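Local atomic coordinates of 4-hydroxy-tetrahydrodipicolinate synthase (Methanocaldococcus jannaschii DSM 2661, PDB entry 2YXG), a protein that probably catalyses the condensation of pyruvate with aspartate beta-semialdehyde, a step in lysine biosynthesis, through a Schiff base with pyruvate. Residues 35-41 with 70-75; 29-33 with 205-210; 80-85 with 117-121. One frame throughout, in Å; residues are numbered along the deposited sequence.

Contact 1. Residues 35-41 with 70-75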
loop_
_atom_site.group_PDB
_atom_site.type_symbol
_atom_site.label_atom_id
_atom_site.label_comp_id
_atom_site.label_asym_id
_atom_site.label_seq_id
_atom_site.Cartn_x
_atom_site.Cartn_y
_atom_site.Cartn_z
ATOM N N VAL A 35 23.895 24.650 13.176
ATOM C CA VAL A 35 23.326 24.143 11.917
ATOM C C VAL A 35 24.207 24.502 10.678
ATOM O O VAL A 35 24.927 25.509 10.689
ATOM C CB VAL A 35 21.802 24.545 11.710
ATOM C CG1 VAL A 35 20.920 24.059 12.902
ATOM C CG2 VAL A 35 21.599 26.039 11.439
ATOM N N SER A 36 24.180 23.678 9.622
ATOM C CA SER A 36 24.933 23.997 8.371
ATOM C C SER A 36 24.242 25.003 7.446
ATOM O O SER A 36 24.877 25.664 6.611
ATOM C CB SER A 36 25.164 22.744 7.544
ATOM O OG SER A 36 25.954 21.846 8.246
ATOM N N GLY A 37 22.933 25.082 7.557
ATOM C CA GLY A 37 22.149 25.883 6.653
ATOM C C GLY A 37 20.679 25.839 7.046
ATOM O O GLY A 37 20.282 25.114 7.979
ATOM N N ILE A 38 19.891 26.620 6.310
ATOM C CA ILE A 38 18.491 26.793 6.575
ATOM C C ILE A 38 17.689 26.567 5.287
ATOM O O ILE A 38 18.029 27.085 4.240
ATOM C CB ILE A 38 18.250 28.212 7.187
ATOM C CG1 ILE A 38 18.867 28.226 8.608
ATOM C CG2 ILE A 38 16.770 28.603 7.157
ATOM C CD1 ILE A 38 18.402 29.342 9.537
ATOM N N VAL A 39 16.624 25.784 5.410
ATOM C CA VAL A 39 15.683 25.578 4.356
ATOM C C VAL A 39 14.435 26.464 4.578
ATOM O O VAL A 39 13.665 26.222 5.517
ATOM C CB VAL A 39 15.328 24.076 4.227
ATOM C CG1 VAL A 39 14.437 23.840 3.037
ATOM C CG2 VAL A 39 16.595 23.239 4.120
ATOM N N ALA A 40 14.248 27.484 3.718
ATOM C CA ALA A 40 13.110 28.401 3.869
ATOM C C ALA A 40 11.948 28.052 2.979
ATOM O O ALA A 40 12.123 27.686 1.804
ATOM C CB ALA A 40 13.520 29.885 3.597
ATOM N N VAL A 41 10.750 28.243 3.542
ATOM C CA VAL A 41 9.491 28.113 2.821
ATOM C C VAL A 41 9.362 26.775 2.042
ATOM O O VAL A 41 9.005 26.786 0.857
ATOM C CB VAL A 41 9.187 29.354 1.892
ATOM C CG1 VAL A 41 9.097 30.649 2.680
ATOM C CG2 VAL A 41 10.186 29.513 0.785
ATOM N N VAL A 70 25.489 30.899 7.128
ATOM C CA VAL A 70 25.223 29.502 6.743
ATOM C C VAL A 70 24.532 29.453 5.368
ATOM O O VAL A 70 24.140 30.495 4.814
ATOM C CB VAL A 70 24.430 28.722 7.843
ATOM C CG1 VAL A 70 25.175 28.746 9.143
ATOM C CG2 VAL A 70 23.041 29.281 8.022
ATOM N N GLN A 71 24.413 28.262 4.790
ATOM C CA GLN A 71 23.771 28.155 3.475
ATOM C C GLN A 71 22.297 28.417 3.595
ATOM O O GLN A 71 21.672 28.084 4.601
ATOM C CB GLN A 71 24.036 26.797 2.845
ATOM C CG GLN A 71 25.544 26.478 2.746
ATOM C CD GLN A 71 25.781 24.995 2.728
ATOM O OE1 GLN A 71 26.111 24.391 3.754
ATOM N NE2 GLN A 71 25.574 24.383 1.572
ATOM N N VAL A 72 21.752 29.067 2.587
ATOM C CA VAL A 72 20.319 29.323 2.503
ATOM C C VAL A 72 19.755 28.568 1.318
ATOM O O VAL A 72 20.140 28.792 0.181
ATOM C CB VAL A 72 19.955 30.856 2.434
ATOM C CG1 VAL A 72 18.463 31.035 2.224
ATOM C CG2 VAL A 72 20.448 31.570 3.695
ATOM N N ILE A 73 18.857 27.649 1.603
ATOM C CA ILE A 73 18.245 26.860 0.574
ATOM C C ILE A 73 16.807 27.319 0.524
ATOM O O ILE A 73 16.073 27.262 1.544
ATOM C CB ILE A 73 18.289 25.377 0.923
ATOM C CG1 ILE A 73 19.726 24.976 1.281
ATOM C CG2 ILE A 73 17.619 24.482 -0.202
ATOM C CD1 ILE A 73 19.838 23.561 1.762
ATOM N N ALA A 74 16.394 27.769 -0.650
ATOM C CA ALA A 74 15.049 28.350 -0.808
ATOM C C ALA A 74 14.110 27.324 -1.420
ATOM O O ALA A 74 14.415 26.726 -2.465
ATOM C CB ALA A 74 15.127 29.594 -1.663
ATOM N N GLY A 75 12.980 27.075 -0.764
ATOM C CA GLY A 75 11.988 26.179 -1.355
ATOM C C GLY A 75 11.442 26.940 -2.571
ATOM O O GLY A 75 11.173 28.140 -2.485
#

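Contact 2. Residues 29-33 with 205-210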
loop_
_atom_site.group_PDB
_atom_site.type_symbol
_atom_site.label_atom_id
_atom_site.label_comp_id
_atom_site.label_asym_id
_atom_site.label_seq_id
_atom_site.Cartn_x
_atom_site.Cartn_y
_atom_site.Cartn_z
ATOM N N PHE A 29 18.807 31.619 16.568
ATOM C CA PHE A 29 18.814 30.448 17.442
ATOM C C PHE A 29 19.439 29.195 16.777
ATOM O O PHE A 29 20.248 28.514 17.365
ATOM C CB PHE A 29 17.415 30.123 17.956
ATOM C CG PHE A 29 17.334 28.847 18.759
ATOM C CD1 PHE A 29 17.957 28.740 20.013
ATOM C CD2 PHE A 29 16.600 27.763 18.291
ATOM C CE1 PHE A 29 17.842 27.524 20.818
ATOM C CE2 PHE A 29 16.465 26.572 19.057
ATOM C CZ PHE A 29 17.096 26.454 20.325
ATOM N N LEU A 30 19.066 28.907 15.544
ATOM C CA LEU A 30 19.571 27.709 14.876
ATOM C C LEU A 30 21.039 27.874 14.486
ATOM O O LEU A 30 21.851 26.941 14.615
ATOM C CB LEU A 30 18.726 27.458 13.656
ATOM C CG LEU A 30 17.225 27.329 13.971
ATOM C CD1 LEU A 30 16.341 27.369 12.679
ATOM C CD2 LEU A 30 16.907 26.053 14.834
ATOM N N ILE A 31 21.378 29.061 13.992
ATOM C CA ILE A 31 22.789 29.360 13.650
ATOM C C ILE A 31 23.680 29.245 14.889
ATOM O O ILE A 31 24.723 28.614 14.791
ATOM C CB ILE A 31 22.981 30.723 12.908
ATOM C CG1 ILE A 31 22.154 30.762 11.599
ATOM C CG2 ILE A 31 24.538 31.041 12.680
ATOM C CD1 ILE A 31 22.239 32.102 10.810
ATOM N N GLU A 32 23.245 29.818 16.018
ATOM C CA GLU A 32 23.988 29.762 17.308
ATOM C C GLU A 32 24.310 28.296 17.588
ATOM O O GLU A 32 25.374 27.944 18.095
ATOM C CB GLU A 32 23.157 30.298 18.540
ATOM C CG GLU A 32 22.692 31.829 18.605
ATOM C CD GLU A 32 21.471 32.157 19.627
ATOM O OE1 GLU A 32 21.220 31.405 20.614
ATOM O OE2 GLU A 32 20.750 33.193 19.432
ATOM N N ASN A 33 23.357 27.430 17.255
ATOM C CA ASN A 33 23.458 26.049 17.653
ATOM C C ASN A 33 24.142 25.140 16.648
ATOM O O ASN A 33 24.110 23.905 16.790
ATOM C CB ASN A 33 22.099 25.551 18.147
ATOM C CG ASN A 33 21.778 26.127 19.522
ATOM O OD1 ASN A 33 21.001 27.096 19.680
ATOM N ND2 ASN A 33 22.442 25.585 20.519
ATOM N N ALA A 205 15.206 19.398 14.045
ATOM C CA ALA A 205 16.316 20.341 14.339
ATOM C C ALA A 205 15.804 21.751 14.645
ATOM O O ALA A 205 16.557 22.589 15.159
ATOM C CB ALA A 205 17.405 20.359 13.232
ATOM N N ASN A 206 14.528 22.041 14.376
ATOM C CA ASN A 206 13.920 23.319 14.900
ATOM C C ASN A 206 13.790 23.438 16.439
ATOM O O ASN A 206 13.694 24.552 16.963
ATOM C CB ASN A 206 12.551 23.588 14.285
ATOM C CG ASN A 206 12.630 23.902 12.791
ATOM O OD1 ASN A 206 12.237 23.082 11.938
ATOM N ND2 ASN A 206 13.127 25.097 12.469
ATOM N N ILE A 207 13.756 22.281 17.112
ATOM C CA ILE A 207 13.438 22.125 18.533
ATOM C C ILE A 207 14.756 21.861 19.289
ATOM O O ILE A 207 15.037 22.466 20.335
ATOM C CB ILE A 207 12.466 20.868 18.781
ATOM C CG1 ILE A 207 11.102 21.046 18.136
ATOM C CG2 ILE A 207 12.242 20.578 20.285
ATOM C CD1 ILE A 207 10.564 22.463 18.399
ATOM N N VAL A 208 15.540 20.923 18.757
ATOM C CA VAL A 208 16.792 20.508 19.398
ATOM C C VAL A 208 17.954 20.605 18.419
ATOM O O VAL A 208 18.586 19.585 18.125
ATOM C CB VAL A 208 16.688 19.081 19.996
ATOM C CG1 VAL A 208 15.872 19.136 21.318
ATOM C CG2 VAL A 208 16.052 18.137 19.019
ATOM N N PRO A 209 18.229 21.838 17.906
ATOM C CA PRO A 209 19.324 21.994 16.888
ATOM C C PRO A 209 20.686 21.479 17.368
ATOM O O PRO A 209 21.380 20.817 16.625
ATOM C CB PRO A 209 19.396 23.518 16.642
ATOM C CG PRO A 209 18.561 24.154 17.718
ATOM C CD PRO A 209 17.591 23.125 18.245
ATOM N N LYS A 210 21.047 21.743 18.618
ATOM C CA LYS A 210 22.398 21.395 19.053
ATOM C C LYS A 210 22.613 19.880 19.130
ATOM O O LYS A 210 23.653 19.350 18.717
ATOM C CB LYS A 210 22.745 22.093 20.375
ATOM C CG LYS A 210 24.154 21.841 20.859
ATOM C CD LYS A 210 24.481 22.760 22.071
ATOM C CE LYS A 210 25.639 22.218 22.962
ATOM N NZ LYS A 210 25.579 22.849 24.340
#

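Contact 3. Residues 80-85 with 117-121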
loop_
_atom_site.group_PDB
_atom_site.type_symbol
_atom_site.label_atom_id
_atom_site.label_comp_id
_atom_site.label_asym_id
_atom_site.label_seq_id
_atom_site.Cartn_x
_atom_site.Cartn_y
_atom_site.Cartn_z
ATOM N N CYS A 80 3.539 23.038 -11.023
ATOM C CA CYS A 80 3.442 23.696 -12.301
ATOM C C CYS A 80 4.853 24.076 -12.707
ATOM O O CYS A 80 5.493 24.874 -12.004
ATOM C CB CYS A 80 2.539 24.978 -12.171
ATOM S SG CYS A 80 2.516 26.038 -13.672
ATOM N N THR A 81 5.333 23.573 -13.847
ATOM C CA THR A 81 6.743 23.824 -14.239
ATOM C C THR A 81 7.079 25.327 -14.398
ATOM O O THR A 81 8.122 25.798 -13.953
ATOM C CB THR A 81 7.124 23.039 -15.487
ATOM O OG1 THR A 81 6.775 21.655 -15.281
ATOM C CG2 THR A 81 8.664 23.114 -15.793
ATOM N N GLU A 82 6.158 26.085 -14.978
ATOM C CA GLU A 82 6.357 27.522 -15.186
ATOM C C GLU A 82 6.551 28.235 -13.858
ATOM O O GLU A 82 7.384 29.125 -13.742
ATOM C CB GLU A 82 5.160 28.128 -15.983
ATOM C CG GLU A 82 5.289 29.625 -16.329
ATOM C CD GLU A 82 3.978 30.242 -16.955
ATOM O OE1 GLU A 82 3.251 29.560 -17.727
ATOM O OE2 GLU A 82 3.672 31.427 -16.678
ATOM N N GLU A 83 5.760 27.851 -12.859
ATOM C CA GLU A 83 5.888 28.450 -11.552
ATOM C C GLU A 83 7.154 27.997 -10.853
ATOM O O GLU A 83 7.748 28.792 -10.086
ATOM C CB GLU A 83 4.631 28.192 -10.702
ATOM C CG GLU A 83 4.775 28.674 -9.265
ATOM C CD GLU A 83 3.542 28.445 -8.380
ATOM O OE1 GLU A 83 3.150 27.264 -8.146
ATOM O OE2 GLU A 83 2.985 29.462 -7.860
ATOM N N ALA A 84 7.594 26.740 -11.086
ATOM C CA ALA A 84 8.854 26.248 -10.440
ATOM C C ALA A 84 10.071 27.075 -10.948
ATOM O O ALA A 84 10.934 27.499 -10.171
ATOM C CB ALA A 84 9.080 24.659 -10.656
ATOM N N ILE A 85 10.080 27.361 -12.245
ATOM C CA ILE A 85 11.073 28.242 -12.887
ATOM C C ILE A 85 11.105 29.646 -12.267
ATOM O O ILE A 85 12.117 30.118 -11.771
ATOM C CB ILE A 85 10.784 28.334 -14.412
ATOM C CG1 ILE A 85 11.112 26.995 -15.103
ATOM C CG2 ILE A 85 11.565 29.507 -15.090
ATOM C CD1 ILE A 85 10.437 26.859 -16.539
ATOM N N HIS A 117 10.389 18.493 -16.266
ATOM C CA HIS A 117 10.174 19.449 -15.173
ATOM C C HIS A 117 11.468 19.897 -14.496
ATOM O O HIS A 117 11.755 21.099 -14.490
ATOM C CB HIS A 117 9.176 18.916 -14.139
ATOM C CG HIS A 117 8.908 19.865 -13.006
ATOM N ND1 HIS A 117 9.599 19.813 -11.812
ATOM C CD2 HIS A 117 8.003 20.865 -12.877
ATOM C CE1 HIS A 117 9.118 20.738 -10.990
ATOM N NE2 HIS A 117 8.158 21.397 -11.618
ATOM N N PHE A 118 12.270 18.962 -13.976
ATOM C CA PHE A 118 13.509 19.388 -13.239
ATOM C C PHE A 118 14.571 19.933 -14.209
ATOM O O PHE A 118 15.408 20.711 -13.836
ATOM C CB PHE A 118 14.121 18.258 -12.356
ATOM C CG PHE A 118 13.296 17.922 -11.139
ATOM C CD1 PHE A 118 12.997 18.905 -10.174
ATOM C CD2 PHE A 118 12.779 16.659 -10.958
ATOM C CE1 PHE A 118 12.222 18.609 -9.054
ATOM C CE2 PHE A 118 12.017 16.347 -9.794
ATOM C CZ PHE A 118 11.750 17.316 -8.868
ATOM N N GLY A 119 14.536 19.456 -15.456
ATOM C CA GLY A 119 15.394 19.969 -16.533
ATOM C C GLY A 119 15.157 21.456 -16.744
ATOM O O GLY A 119 16.108 22.215 -16.821
ATOM N N LYS A 120 13.892 21.876 -16.813
ATOM C CA LYS A 120 13.565 23.314 -16.987
ATOM C C LYS A 120 14.024 24.130 -15.779
ATOM O O LYS A 120 14.503 25.263 -15.933
ATOM C CB LYS A 120 12.050 23.565 -17.240
ATOM C CG LYS A 120 11.420 22.854 -18.468
ATOM C CD LYS A 120 11.747 23.538 -19.829
ATOM C CE LYS A 120 10.727 24.663 -20.181
ATOM N NZ LYS A 120 11.209 25.708 -21.210
ATOM N N VAL A 121 13.857 23.582 -14.569
ATOM C CA VAL A 121 14.358 24.253 -13.366
ATOM C C VAL A 121 15.898 24.427 -13.446
ATOM O O VAL A 121 16.424 25.528 -13.238
ATOM C CB VAL A 121 13.910 23.526 -12.061
ATOM C CG1 VAL A 121 14.578 24.067 -10.862
ATOM C CG2 VAL A 121 12.357 23.617 -11.906
#

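Contact 1. Residues 35-41 with 70-75
I38 and A40 hold I73 by both of its backbone groups, fixing the register of two neighbouring parallel strands, 37-40 and 71-75, of the TIM barrel. Helix 52-66 lies between them in sequence, making this a beta-alpha-beta unit whose strand axes diverge by 17°. Bonding is tight from mid-strand to the C-terminal end. I73 N reaches I38 O at 2.8 Å, nearly straight (174° at the hydrogen), and A40 N gives a bond of 2.8 Å to I73 O; G75 N to A40 O is as short. The I73 carbonyl takes a second, C-H contact from V39 CA at 3.3 Å. The V39 and I73 side chains point to the same side of the sheet, CG2 of V39 meeting CD1 of I73 at 4.0 Å; V39 also lies about 4 Å, side chain to side chain, from I201, a predicted pyruvate-binding residue. I38 and V72 face the other way, onto I27 and V66 of the surrounding helices.

The looser part is the strand start, where S36, V70 and Q71 are partly exposed. Q71 N meets S36 O at 3.2 Å, on a lone pair in the carbonyl plane, while S36 OG turns to K3 O. V70 CG2, lying between its own N and carbonyl carbon (chi1 -58°), meets G37 CA at 3.8 Å. G37 brings CA within 3.0 Å of Q71 O, where a CB would clash.

Contact 2. Residues 29-33 with 205-210
P209 receives the apolar contacts of F29 and L30 in the last turn of helix 20-32 and of N33 just after it. The F29 ring comes obliquely to the pyrrolidine, its CE2 lying 3.5 Å from P209 CG; CG opposite the backbone N (chi1 174°) swings the ring out there. L30 crosses the proline at about a right angle, with CD2 3.8 Å from P209 CG, and N33 closes the group by setting CB 3.7 Å from P209 CB.

These contacts join the outer helices that follow the first and last strands of the TIM barrel: helix 20-32 comes after strand 4-7, helix 209-221 after strand 199-202, and the two strands are neighbours. P209 opens the second helix, directly after V208 in the N-cap position.

Polar atoms also take part, though no hydrogen bond crosses. L30 CD2 approaches A205 O at 3.5 Å. At the edge of the F29 ring, near its plane, stand the carbonyl oxygens of N206 and I207. A cation-pi interaction with R259 gives the same ring a charged partner, and an alanine in place of F29 would probably leave that guanidinium without its aromatic mate and open a gap beside P209 CG. The aliphatic part of K210 crosses the N33 side chain at about a right angle, and the extended lysine chain carries its ammonium group away from helix 20-32.

Contact 3. Residues 80-85 with 117-121
A84 sets its methyl against V121, CB to CG2 at 3.7 Å, and the same methyl touches the H117 imidazole obliquely. Both contacts lie between helix 81-94 and helix 111-124, consecutive outer helices of the TIM barrel that follow strands 71-75 and 98-102. Their short segments run in nearly the same direction, 28° apart, with axes 9.1 Å from each other. At that spacing the small A84 allows V121 and the imidazole to come close to the first helix.

H117 turns its CG anti to the backbone N, which brings the ring up to the opening turn of helix 81-94. There T81 N lies in plane at the ring edge. On the outer side, K120 CB is touched from two directions: by T81 CG2 at 3.7 Å and by I85 CD1, also at 3.7 Å. The lysine chain then bends twice (chi2 -78°, chi3 -87°), so its charged end leaves the first helix.

No hydrogen bond links the segments; within the helices the backbone bonds are regular, as A84 N to C80 O at 3.0 Å. C80 occupies the N-cap position. A second subunit of the homotetramer extends the packing, its L266 resting on T81 and K120, its P267 on H117 and its P48 on C80, and the T81 backbone also hydrogen-bonds to that subunit. One turn on from T81 in helix 81-94, I85 CG1 lies 3.9 Å from K120 O.

Overall arrangement
All three contacts belong to one TIM barrel. Contacts 1 and 2 are 13 Å apart between centres and touch: helix 20-32 is followed, after a short loop, by strand 37-40, and V35 CG1 meets P209 CB. Contact 3 follows contact 1 in sequence through strand 71-75 and helix 81-94, but its centre is about 20 Å away. Contact 2 brings residues 205-210 back to the first helix, so both others fall within its sequence interval. Contacts 2 and 3 lie on opposite sides of the chain's centre, their centres 32 Å apart; contact 1 belongs to the strands, contact 2 to the outer layer, where the helix after the last strand meets the first, contact 3 to the subunit interface.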